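Local coordinates for aryl acylamidase (bacterium CSBL00001, PDB 4YJ6), which probably hydrolyses the amide bond of aryl acylamides, as an amidase-signature hydrolase, at residues D36-R41 with N46-K51; L86-P91 with L128-S133; A294-E299 with R479-S484; P442-P447 with L468-A473. All blocks are in the same frame, centred on the assembly; numbering follows the deposited sequence.

Contact 1: residues D36-R41 with N46-K51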
loop_
_atom_site.group_PDB
_atom_site.type_symbol
_atom_site.label_atom_id
_atom_site.label_comp_id
_atom_site.label_asym_id
_atom_site.label_seq_id
_atom_site.Cartn_x
_atom_site.Cartn_y
_atom_site.Cartn_z
ATOM N N ASP A 36 14.846 6.855 17.919
ATOM C CA ASP A 36 15.840 5.884 18.347
ATOM C C ASP A 36 15.678 4.583 17.560
ATOM O O ASP A 36 16.676 3.994 17.108
ATOM C CB ASP A 36 15.710 5.568 19.832
ATOM C CG ASP A 36 16.123 6.722 20.728
ATOM O OD1 ASP A 36 16.841 7.633 20.251
ATOM O OD2 ASP A 36 15.711 6.689 21.916
ATOM N N LEU A 37 14.428 4.132 17.399
ATOM C CA LEU A 37 14.165 2.888 16.655
ATOM C C LEU A 37 14.567 3.021 15.184
ATOM O O LEU A 37 15.125 2.093 14.611
ATOM C CB LEU A 37 12.677 2.491 16.742
ATOM C CG LEU A 37 12.218 1.983 18.097
ATOM C CD1 LEU A 37 10.718 1.788 18.094
ATOM C CD2 LEU A 37 12.916 0.653 18.446
ATOM N N ILE A 38 14.266 4.163 14.568
ATOM C CA ILE A 38 14.657 4.360 13.189
ATOM C C ILE A 38 16.174 4.333 13.095
ATOM O O ILE A 38 16.735 3.677 12.230
ATOM C CB ILE A 38 14.126 5.704 12.616
ATOM C CG1 ILE A 38 12.582 5.658 12.499
ATOM C CG2 ILE A 38 14.794 5.990 11.290
ATOM C CD1 ILE A 38 11.915 7.054 12.177
ATOM N N GLU A 39 16.852 5.085 13.966
ATOM C CA GLU A 39 18.300 5.160 13.864
ATOM C C GLU A 39 18.973 3.809 14.110
ATOM O O GLU A 39 20.009 3.512 13.519
ATOM C CB GLU A 39 18.839 6.242 14.826
ATOM C CG GLU A 39 18.377 7.629 14.430
ATOM C CD GLU A 39 18.866 8.034 13.044
ATOM O OE1 GLU A 39 20.075 7.864 12.745
ATOM O OE2 GLU A 39 18.037 8.509 12.242
ATOM N N GLN A 40 18.372 2.995 14.968
ATOM C CA GLN A 40 18.939 1.721 15.370
ATOM C C GLN A 40 18.631 0.619 14.342
ATOM O O GLN A 40 19.485 -0.216 14.043
ATOM C CB GLN A 40 18.343 1.307 16.709
ATOM C CG GLN A 40 18.861 -0.040 17.197
ATOM C CD GLN A 40 18.071 -0.604 18.365
ATOM O OE1 GLN A 40 16.876 -0.353 18.497
ATOM N NE2 GLN A 40 18.739 -1.390 19.212
ATOM N N ARG A 41 17.415 0.644 13.798
ATOM C CA ARG A 41 16.870 -0.521 13.075
ATOM C C ARG A 41 16.777 -0.305 11.562
ATOM O O ARG A 41 16.869 -1.256 10.785
ATOM C CB ARG A 41 15.484 -0.875 13.637
ATOM C CG ARG A 41 15.510 -1.387 15.076
ATOM C CD ARG A 41 14.154 -1.850 15.537
ATOM N NE ARG A 41 13.796 -3.137 14.923
ATOM C CZ ARG A 41 14.145 -4.319 15.414
ATOM N NH1 ARG A 41 14.833 -4.400 16.565
ATOM N NH2 ARG A 41 13.778 -5.424 14.788
ATOM N N ASN A 46 16.653 0.075 5.255
ATOM C CA ASN A 46 16.731 1.105 4.227
ATOM C C ASN A 46 15.326 1.486 3.771
ATOM O O ASN A 46 15.057 1.586 2.575
ATOM C CB ASN A 46 17.604 0.648 3.042
ATOM C CG ASN A 46 17.952 1.766 2.064
ATOM O OD1 ASN A 46 18.265 2.908 2.449
ATOM N ND2 ASN A 46 17.932 1.436 0.767
ATOM N N ALA A 47 14.459 1.719 4.751
ATOM C CA ALA A 47 13.061 2.076 4.487
ATOM C C ALA A 47 12.847 3.595 4.472
ATOM O O ALA A 47 11.985 4.089 3.775
ATOM C CB ALA A 47 12.152 1.415 5.553
ATOM N N VAL A 48 13.635 4.333 5.248
ATOM C CA VAL A 48 13.427 5.783 5.383
ATOM C C VAL A 48 14.274 6.543 4.376
ATOM O O VAL A 48 15.468 6.275 4.243
ATOM C CB VAL A 48 13.739 6.227 6.840
ATOM C CG1 VAL A 48 13.638 7.761 6.990
ATOM C CG2 VAL A 48 12.820 5.514 7.815
ATOM N N VAL A 49 13.663 7.466 3.643
ATOM C CA VAL A 49 14.392 8.252 2.670
ATOM C C VAL A 49 14.443 9.743 3.016
ATOM O O VAL A 49 15.227 10.485 2.417
ATOM C CB VAL A 49 13.826 8.068 1.240
ATOM C CG1 VAL A 49 13.952 6.604 0.838
ATOM C CG2 VAL A 49 12.354 8.539 1.146
ATOM N N TYR A 50 13.622 10.188 3.956
ATOM C CA TYR A 50 13.693 11.584 4.447
ATOM C C TYR A 50 13.328 11.567 5.921
ATOM O O TYR A 50 12.369 10.883 6.314
ATOM C CB TYR A 50 12.709 12.495 3.688
ATOM C CG TYR A 50 12.645 13.899 4.253
ATOM C CD1 TYR A 50 13.756 14.734 4.186
ATOM C CD2 TYR A 50 11.464 14.400 4.832
ATOM C CE1 TYR A 50 13.716 16.012 4.701
ATOM C CE2 TYR A 50 11.418 15.706 5.344
ATOM C CZ TYR A 50 12.553 16.490 5.262
ATOM O OH TYR A 50 12.544 17.779 5.754
ATOM N N LYS A 51 14.074 12.317 6.740
ATOM C CA LYS A 51 13.797 12.391 8.160
ATOM C C LYS A 51 13.378 13.813 8.473
ATOM O O LYS A 51 14.083 14.768 8.100
ATOM C CB LYS A 51 15.051 12.007 8.959
ATOM C CG LYS A 51 15.441 10.552 8.737
ATOM C CD LYS A 51 16.853 10.206 9.248
ATOM C CE LYS A 51 17.131 8.705 9.040
ATOM N NZ LYS A 51 18.488 8.294 9.542
#
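Glu39 leaves the helix with CG anti to its carbonyl carbon (chi1 -65°) and bends at chi2 (-61°), which brings its carboxylate nearer to the strand and to Lys51. Lys51 has the same first torsion but runs straight from CG outward, carrying its ammonium group back to the helix. The two chains meet obliquely and close a salt bridge, Lys51 NZ to Glu39 OE2 at 2.7 Å. NZ comes in on the syn side of OE2, 21° out of the carboxylate plane, and the far oxygen, Glu39 OE1, lies 3.6 Å from Lys51 NZ. OE2 is also hydrogen-bonded to Tyr53 OH, a second tie that should help fix the rotation of the carboxylate.

Beneath the charged pair the contact turns apolar. Ile38 holds its CG2 branch anti to the backbone N, and that methyl meets Val48 CG2 at 4.0 Å, the two side chains crossing at about a right angle. The same Ile38 CG2 sits 4.2 Å from Lys51 CE, so the last methylene of the lysine rests on the isoleucine methyl while NZ goes on to the carboxylate.

All this closes the corner where helix 27-45 ends and the chain turns into strand 48-51. Asp42 accepts the backbone NH groups of Ala47 and Val48 across that turn. Ile38 also packs on Leu128 of strand 126-131, Val48 on Leu170 of helix 165-172, and a classic beta bulge at Val49 and Tyr50 faces Gln130 of the adjoining strand.

Contact 2: residues L86-P91 with L128-S133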
loop_
_atom_site.group_PDB
_atom_site.type_symbol
_atom_site.label_atom_id
_atom_site.label_comp_id
_atom_site.label_asym_id
_atom_site.label_seq_id
_atom_site.Cartn_x
_atom_site.Cartn_y
_atom_site.Cartn_z
ATOM N N LEU A 86 6.274 9.018 -3.025
ATOM C CA LEU A 86 5.855 8.770 -4.399
ATOM C C LEU A 86 4.721 9.756 -4.674
ATOM O O LEU A 86 3.633 9.618 -4.112
ATOM C CB LEU A 86 5.380 7.308 -4.592
ATOM C CG LEU A 86 4.836 7.044 -6.003
ATOM C CD1 LEU A 86 5.930 7.310 -7.080
ATOM C CD2 LEU A 86 4.333 5.593 -6.102
ATOM N N PHE A 87 5.025 10.780 -5.484
ATOM C CA PHE A 87 4.151 11.941 -5.638
ATOM C C PHE A 87 3.796 12.542 -4.272
ATOM O O PHE A 87 2.697 13.057 -4.065
ATOM C CB PHE A 87 2.917 11.589 -6.459
ATOM C CG PHE A 87 3.264 11.210 -7.874
ATOM C CD1 PHE A 87 3.541 12.208 -8.820
ATOM C CD2 PHE A 87 3.379 9.875 -8.245
ATOM C CE1 PHE A 87 3.879 11.882 -10.116
ATOM C CE2 PHE A 87 3.721 9.530 -9.561
ATOM C CZ PHE A 87 3.964 10.521 -10.489
ATOM N N ALA A 88 4.751 12.477 -3.355
ATOM C CA ALA A 88 4.583 13.111 -2.042
ATOM C C ALA A 88 4.279 14.589 -2.246
ATOM O O ALA A 88 4.944 15.240 -3.039
ATOM C CB ALA A 88 5.853 12.953 -1.219
ATOM N N ALA A 89 3.287 15.116 -1.533
ATOM C CA ALA A 89 3.159 16.572 -1.439
ATOM C C ALA A 89 2.965 16.938 0.022
ATOM O O ALA A 89 1.950 16.595 0.641
ATOM C CB ALA A 89 1.984 17.082 -2.278
ATOM N N LYS A 90 3.952 17.633 0.582
ATOM C CA LYS A 90 3.807 18.169 1.935
ATOM C C LYS A 90 4.692 19.405 1.959
ATOM O O LYS A 90 5.876 19.329 1.651
ATOM C CB LYS A 90 4.243 17.170 3.008
ATOM C CG LYS A 90 4.047 17.781 4.414
ATOM C CD LYS A 90 4.232 16.793 5.502
ATOM C CE LYS A 90 3.661 17.327 6.849
ATOM N NZ LYS A 90 4.177 18.653 7.319
ATOM N N PRO A 91 4.114 20.552 2.294
ATOM C CA PRO A 91 4.893 21.787 2.090
ATOM C C PRO A 91 6.276 21.761 2.754
ATOM O O PRO A 91 6.401 21.398 3.932
ATOM C CB PRO A 91 3.977 22.856 2.671
ATOM C CG PRO A 91 2.589 22.334 2.350
ATOM C CD PRO A 91 2.706 20.823 2.625
ATOM N N LEU A 128 7.013 11.632 10.895
ATOM C CA LEU A 128 8.454 11.595 11.173
ATOM C C LEU A 128 9.315 11.674 9.911
ATOM O O LEU A 128 10.531 11.826 10.012
ATOM C CB LEU A 128 8.844 10.328 11.981
ATOM C CG LEU A 128 8.921 10.726 13.475
ATOM C CD1 LEU A 128 7.514 10.826 14.039
ATOM C CD2 LEU A 128 9.752 9.783 14.285
ATOM N N GLY A 129 8.708 11.565 8.729
ATOM C CA GLY A 129 9.485 11.527 7.489
ATOM C C GLY A 129 8.796 10.771 6.363
ATOM O O GLY A 129 7.573 10.623 6.393
ATOM N N GLN A 130 9.581 10.308 5.383
ATOM C CA GLN A 130 9.045 9.620 4.191
ATOM C C GLN A 130 9.720 8.285 3.992
ATOM O O GLN A 130 10.882 8.110 4.375
ATOM C CB GLN A 130 9.313 10.436 2.932
ATOM C CG GLN A 130 8.707 11.839 2.964
ATOM C CD GLN A 130 9.093 12.636 1.736
ATOM O OE1 GLN A 130 10.207 12.480 1.218
ATOM N NE2 GLN A 130 8.205 13.522 1.283
ATOM N N THR A 131 9.006 7.369 3.337
ATOM C CA THR A 131 9.488 6.031 3.070
ATOM C C THR A 131 9.778 5.783 1.589
ATOM O O THR A 131 9.208 6.427 0.708
ATOM C CB THR A 131 8.441 4.980 3.546
ATOM O OG1 THR A 131 7.175 5.296 2.954
ATOM C CG2 THR A 131 8.298 5.028 5.075
ATOM N N ASN A 132 10.651 4.802 1.324
ATOM C CA ASN A 132 11.170 4.530 -0.025
ATOM C C ASN A 132 10.126 3.895 -0.959
ATOM O O ASN A 132 9.293 3.100 -0.506
ATOM C CB ASN A 132 12.334 3.540 0.113
ATOM C CG ASN A 132 13.289 3.566 -1.075
ATOM O OD1 ASN A 132 13.336 4.508 -1.831
ATOM N ND2 ASN A 132 14.065 2.490 -1.226
ATOM N N SER A 133 10.227 4.239 -2.246
ATOM C CA SER A 133 9.408 3.675 -3.329
ATOM C C SER A 133 10.350 3.477 -4.524
ATOM O O SER A 133 11.347 4.194 -4.642
ATOM C CB SER A 133 8.272 4.682 -3.698
ATOM O OG SER A 133 7.608 4.361 -4.945
#
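Leu86 and Ser133 bring the two backbones together, 6.3 Å from CA to CA, and the gap widens to 8.4 Å between the CA atoms of Ala88 and Gln130, where a loop without regular structure passes strand 126-131 and the residues just after it. At the narrow end Ser133 OG rests against the flank of the leucine: it lies 3.7 Å from Leu86 CB and the same from Leu86 CD2. The serine reaches there because OG is anti to the backbone N (chi1 167°), and the hydroxyl is hydrogen-bonded to a residue just beyond the segments. At the wide end Gln130, extended past CG, spans the gap and sets its amide nitrogen NE2 3.5 Å from Ala88 CB. That touch is packing; the amide's hydrogen bond goes to Pro94 O, which anchors the tip beside the alanine methyl.

A bound phosphate, probably from the crystallisation liquor, lies about 4 Å from the Leu86 side chain. Strand 126-131 is the middle of a three-stranded sheet and runs parallel to strand 80-84, with helix 115-122 in the link between them. The contact thus lies within a beta-alpha-beta crossover, where the loop leaving the first strand folds over the end of the second.

Contact 3: residues A294-E299 with R479-S484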
loop_
_atom_site.group_PDB
_atom_site.type_symbol
_atom_site.label_atom_id
_atom_site.label_comp_id
_atom_site.label_asym_id
_atom_site.label_seq_id
_atom_site.Cartn_x
_atom_site.Cartn_y
_atom_site.Cartn_z
ATOM N N ALA A 294 -8.729 -20.049 3.569
ATOM C CA ALA A 294 -10.136 -19.882 3.252
ATOM C C ALA A 294 -11.017 -20.710 4.174
ATOM O O ALA A 294 -12.140 -20.331 4.495
ATOM C CB ALA A 294 -10.404 -20.281 1.788
ATOM N N ARG A 295 -10.502 -21.845 4.619
ATOM C CA ARG A 295 -11.281 -22.733 5.463
ATOM C C ARG A 295 -11.462 -22.169 6.851
ATOM O O ARG A 295 -12.361 -22.590 7.579
ATOM C CB ARG A 295 -10.638 -24.115 5.507
ATOM C CG ARG A 295 -10.949 -24.876 4.198
ATOM C CD ARG A 295 -10.103 -26.074 4.031
ATOM N NE ARG A 295 -10.681 -26.960 3.018
ATOM C CZ ARG A 295 -10.416 -26.913 1.718
ATOM N NH1 ARG A 295 -9.571 -26.007 1.222
ATOM N NH2 ARG A 295 -11.001 -27.814 0.906
ATOM N N VAL A 296 -10.645 -21.182 7.210
ATOM C CA VAL A 296 -10.845 -20.517 8.497
ATOM C C VAL A 296 -12.245 -19.928 8.529
ATOM O O VAL A 296 -12.928 -19.967 9.554
ATOM C CB VAL A 296 -9.770 -19.447 8.748
ATOM C CG1 VAL A 296 -10.113 -18.590 10.024
ATOM C CG2 VAL A 296 -8.386 -20.112 8.868
ATOM N N PHE A 297 -12.701 -19.412 7.388
ATOM C CA PHE A 297 -14.008 -18.773 7.351
ATOM C C PHE A 297 -15.165 -19.770 7.473
ATOM O O PHE A 297 -16.202 -19.434 8.025
ATOM C CB PHE A 297 -14.158 -17.983 6.068
ATOM C CG PHE A 297 -13.270 -16.767 6.031
ATOM C CD1 PHE A 297 -13.529 -15.686 6.849
ATOM C CD2 PHE A 297 -12.174 -16.712 5.192
ATOM C CE1 PHE A 297 -12.683 -14.544 6.820
ATOM C CE2 PHE A 297 -11.341 -15.574 5.167
ATOM C CZ PHE A 297 -11.612 -14.505 5.978
ATOM N N THR A 298 -14.965 -20.986 6.980
ATOM C CA THR A 298 -16.040 -21.975 7.068
ATOM C C THR A 298 -16.268 -22.327 8.542
ATOM O O THR A 298 -17.388 -22.616 8.938
ATOM C CB THR A 298 -15.735 -23.262 6.279
ATOM O OG1 THR A 298 -14.675 -23.963 6.924
ATOM C CG2 THR A 298 -15.365 -22.985 4.857
ATOM N N GLU A 299 -15.220 -22.292 9.358
ATOM C CA GLU A 299 -15.378 -22.553 10.798
ATOM C C GLU A 299 -16.061 -21.426 11.537
ATOM O O GLU A 299 -16.580 -21.625 12.640
ATOM C CB GLU A 299 -14.026 -22.813 11.445
ATOM C CG GLU A 299 -13.407 -24.088 10.996
ATOM C CD GLU A 299 -14.333 -25.275 11.216
ATOM O OE1 GLU A 299 -14.820 -25.430 12.364
ATOM O OE2 GLU A 299 -14.588 -26.039 10.238
ATOM N N ARG A 479 -8.706 -12.883 14.345
ATOM C CA ARG A 479 -8.985 -13.542 15.624
ATOM C C ARG A 479 -8.758 -15.052 15.514
ATOM O O ARG A 479 -8.189 -15.673 16.414
ATOM C CB ARG A 479 -10.422 -13.313 16.039
ATOM C CG ARG A 479 -10.680 -11.886 16.541
ATOM C CD ARG A 479 -12.057 -11.779 17.165
ATOM N NE ARG A 479 -13.133 -11.891 16.175
ATOM C CZ ARG A 479 -13.619 -10.872 15.467
ATOM N NH1 ARG A 479 -13.151 -9.654 15.658
ATOM N NH2 ARG A 479 -14.612 -11.065 14.602
ATOM N N ALA A 480 -9.222 -15.621 14.405
ATOM C CA ALA A 480 -9.232 -17.096 14.240
ATOM C C ALA A 480 -7.895 -17.648 13.763
ATOM O O ALA A 480 -7.551 -18.813 14.028
ATOM C CB ALA A 480 -10.317 -17.490 13.276
ATOM N N SER A 481 -7.153 -16.826 13.038
ATOM C CA SER A 481 -5.880 -17.212 12.437
ATOM C C SER A 481 -4.864 -16.087 12.600
ATOM O O SER A 481 -4.456 -15.443 11.631
ATOM C CB SER A 481 -6.115 -17.528 10.943
ATOM O OG SER A 481 -4.916 -17.935 10.264
ATOM N N PRO A 482 -4.450 -15.840 13.845
ATOM C CA PRO A 482 -3.538 -14.736 14.112
ATOM C C PRO A 482 -2.205 -14.856 13.401
ATOM O O PRO A 482 -1.716 -15.961 13.110
ATOM C CB PRO A 482 -3.338 -14.782 15.633
ATOM C CG PRO A 482 -3.806 -16.142 16.065
ATOM C CD PRO A 482 -4.861 -16.550 15.074
ATOM N N TRP A 483 -1.629 -13.690 13.116
ATOM C CA TRP A 483 -0.332 -13.596 12.490
ATOM C C TRP A 483 0.675 -12.847 13.365
ATOM O O TRP A 483 1.838 -12.736 12.996
ATOM C CB TRP A 483 -0.430 -12.906 11.126
ATOM C CG TRP A 483 -0.945 -11.466 11.181
ATOM C CD1 TRP A 483 -0.229 -10.338 11.494
ATOM C CD2 TRP A 483 -2.267 -11.035 10.862
ATOM N NE1 TRP A 483 -1.044 -9.221 11.391
ATOM C CE2 TRP A 483 -2.296 -9.618 11.010
ATOM C CE3 TRP A 483 -3.438 -11.703 10.474
ATOM C CZ2 TRP A 483 -3.453 -8.862 10.795
ATOM C CZ3 TRP A 483 -4.595 -10.942 10.236
ATOM C CH2 TRP A 483 -4.585 -9.527 10.411
ATOM N N SER A 484 0.237 -12.362 14.517
ATOM C CA SER A 484 1.131 -11.537 15.345
ATOM C C SER A 484 2.342 -12.333 15.827
ATOM O O SER A 484 3.418 -11.783 16.014
ATOM C CB SER A 484 0.368 -10.955 16.541
ATOM O OG SER A 484 -0.106 -12.007 17.352
#
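Val296 presents both of its methyls to the end of helix 467-480, one to each of two successive residues. With CG1 anti to the backbone N (chi1 171°), that branch points at Ala480 and comes to 3.4 Å from Ala480 CB, closer than methyl groups usually pack. CG2, anti to the carbonyl carbon, spreads the other way and lies 4.0 Å from Ser481 CB. The valine therefore straddles the point where the helix stops, since Ser481 is the first residue to leave helical geometry. Ser481 turns OG anti to its own backbone N, and it is the methylene, not the hydroxyl, that meets the valine. Phe477, one turn earlier in helix 467-480, adds to the apolar surface around Val296.

The last turn of the helix under Val296 is held partly by long, weak backbone bonds, among them those from the NH groups of Thr298 and Glu299 to Arg295 O. Thr298, with chi1 at 69°, folds its hydroxyl back: Thr298 OG1 donates to Arg295 O at 2.8 Å, the donor tilted 15° from the carbonyl plane.

On its inner side this helix sends Phe297 against Leu396, Val304 and Ile271 of three strands. The contact is plain surface packing between the C-terminal ends of two helices, 284-299 and 467-480, side by side in the helical layer against the large mixed sheet of this alpha/beta fold.

Contact 4: residues P442-P447 with L468-A473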
loop_
_atom_site.group_PDB
_atom_site.type_symbol
_atom_site.label_atom_id
_atom_site.label_comp_id
_atom_site.label_asym_id
_atom_site.label_seq_id
_atom_site.Cartn_x
_atom_site.Cartn_y
_atom_site.Cartn_z
ATOM N N PRO A 442 -13.042 -2.356 -2.920
ATOM C CA PRO A 442 -12.153 -2.321 -1.757
ATOM C C PRO A 442 -11.517 -3.716 -1.529
ATOM O O PRO A 442 -12.205 -4.704 -1.762
ATOM C CB PRO A 442 -13.111 -2.003 -0.608
ATOM C CG PRO A 442 -14.468 -2.639 -1.030
ATOM C CD PRO A 442 -14.478 -2.328 -2.548
ATOM N N SER A 443 -10.277 -3.786 -1.054
ATOM C CA SER A 443 -9.696 -5.072 -0.721
ATOM C C SER A 443 -8.602 -4.873 0.317
ATOM O O SER A 443 -8.062 -3.775 0.447
ATOM C CB SER A 443 -9.119 -5.760 -1.979
ATOM O OG SER A 443 -7.992 -5.059 -2.506
ATOM N N ALA A 444 -8.267 -5.937 1.037
ATOM C CA ALA A 444 -7.177 -5.832 2.001
ATOM C C ALA A 444 -6.352 -7.100 1.932
ATOM O O ALA A 444 -6.895 -8.178 1.758
ATOM C CB ALA A 444 -7.736 -5.633 3.419
ATOM N N SER A 445 -5.042 -6.955 2.069
ATOM C CA SER A 445 -4.178 -8.121 2.189
ATOM C C SER A 445 -4.056 -8.487 3.673
ATOM O O SER A 445 -3.600 -7.672 4.471
ATOM C CB SER A 445 -2.802 -7.870 1.595
ATOM O OG SER A 445 -2.027 -9.079 1.684
ATOM N N VAL A 446 -4.454 -9.715 4.016
ATOM C CA VAL A 446 -4.302 -10.256 5.370
ATOM C C VAL A 446 -3.178 -11.304 5.417
ATOM O O VAL A 446 -3.113 -12.197 4.573
ATOM C CB VAL A 446 -5.609 -10.919 5.934
ATOM C CG1 VAL A 446 -6.695 -9.861 6.115
ATOM C CG2 VAL A 446 -6.154 -12.046 5.031
ATOM N N PRO A 447 -2.320 -11.228 6.428
ATOM C CA PRO A 447 -1.235 -12.212 6.517
ATOM C C PRO A 447 -1.818 -13.602 6.666
ATOM O O PRO A 447 -2.620 -13.830 7.568
ATOM C CB PRO A 447 -0.500 -11.782 7.814
ATOM C CG PRO A 447 -0.682 -10.243 7.823
ATOM C CD PRO A 447 -2.106 -10.053 7.310
ATOM N N LEU A 468 -16.647 -1.864 4.919
ATOM C CA LEU A 468 -16.844 -2.417 6.273
ATOM C C LEU A 468 -16.903 -3.961 6.203
ATOM O O LEU A 468 -16.469 -4.625 7.126
ATOM C CB LEU A 468 -18.145 -1.885 6.907
ATOM C CG LEU A 468 -18.138 -0.372 7.183
ATOM C CD1 LEU A 468 -19.310 0.079 8.070
ATOM C CD2 LEU A 468 -16.875 0.020 7.804
ATOM N N ASP A 469 -17.401 -4.527 5.103
ATOM C CA ASP A 469 -17.422 -5.999 4.969
ATOM C C ASP A 469 -15.981 -6.517 4.950
ATOM O O ASP A 469 -15.678 -7.595 5.474
ATOM C CB ASP A 469 -18.091 -6.431 3.652
ATOM C CG ASP A 469 -19.619 -6.354 3.680
ATOM O OD1 ASP A 469 -20.208 -6.194 4.774
ATOM O OD2 ASP A 469 -20.232 -6.489 2.583
ATOM N N VAL A 470 -15.095 -5.778 4.295
ATOM C CA VAL A 470 -13.678 -6.173 4.223
ATOM C C VAL A 470 -13.074 -6.106 5.627
ATOM O O VAL A 470 -12.364 -7.026 6.036
ATOM C CB VAL A 470 -12.878 -5.303 3.256
ATOM C CG1 VAL A 470 -11.373 -5.692 3.261
ATOM C CG2 VAL A 470 -13.446 -5.446 1.833
ATOM N N ILE A 471 -13.341 -5.026 6.353
ATOM C CA ILE A 471 -12.854 -4.910 7.735
ATOM C C ILE A 471 -13.413 -6.095 8.562
ATOM O O ILE A 471 -12.682 -6.729 9.300
ATOM C CB ILE A 471 -13.292 -3.589 8.393
ATOM C CG1 ILE A 471 -12.578 -2.379 7.747
ATOM C CG2 ILE A 471 -13.022 -3.612 9.883
ATOM C CD1 ILE A 471 -11.061 -2.304 8.032
ATOM N N ALA A 472 -14.709 -6.370 8.445
ATOM C CA ALA A 472 -15.334 -7.414 9.286
ATOM C C ALA A 472 -14.664 -8.771 9.026
ATOM O O ALA A 472 -14.283 -9.511 9.967
ATOM C CB ALA A 472 -16.814 -7.510 8.999
ATOM N N ALA A 473 -14.516 -9.118 7.758
ATOM C CA ALA A 473 -13.876 -10.404 7.429
ATOM C C ALA A 473 -12.402 -10.443 7.882
ATOM O O ALA A 473 -11.891 -11.493 8.325
ATOM C CB ALA A 473 -13.972 -10.644 5.924
#
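Val470 meets the strand through a forked tip. Its CB points from helix 467-480 toward segment 442-447 and divides into two methyls that settle on the first residues of the strand and on the proline just before it. CG1, anti to the backbone N (chi1 177°), goes to Ala444 and lies 3.6 Å from Ala444 CB. The same methyl also touches the backbone there, at Ala444 N and the carbonyl carbon of Ser443. CG2, anti to the carbonyl carbon, turns to Pro442, where it finds the carbonyl oxygen Pro442 O at 3.9 Å and the ring carbon Pro442 CG at 4.1 Å. The methyls thus bracket Ser443, whose CB points away from the helix and whose hydroxyl bonds to Gln201 OE1.

This is helix-on-sheet packing in an alpha/beta fold. Strand 443-451 lies inside the mixed eight-stranded sheet, its backbone bonded to strand 198-201 at Ser443 and Ser445 and to strand 454-462 at Ala444 and Val446. After the hairpin with 454-462 the chain returns as helix 467-480, which packs on a face of the sheet at strand 443-451. With an alanine at Val470, both methyls go, and a gap would probably open above Ala444 and beside the Pro442 ring, leaving the helix less firmly seated on the strand.

The small Ala444 side chain probably helps the helix come close; the nearest CA atoms, of Ser443 and Val470, are 6.4 Å apart. Phe200 of the neighbouring strand packs against Val470 as well, and also against Ile471 one residue further along the helix.

Contacts 2 and 4 are buried, contact 1 is partly so, and contact 3 lies at the surface. The chemistry follows: a salt bridge appears in contact 1 alone, at its exposed edge, while the other three join by packing. Contacts 1 and 2 share the three-stranded sheet through strands 48-51 and 126-131 and touch directly, Val49 N lying 2.9 Å from Gln130 O. Contacts 3 and 4 both use helix 467-480, contact 4 near its start and contact 3 at its end, with centres about 13 Å apart; Trp483 packs on Pro447 between them. Contact 4 lies across the chain's centre from contacts 1 and 2.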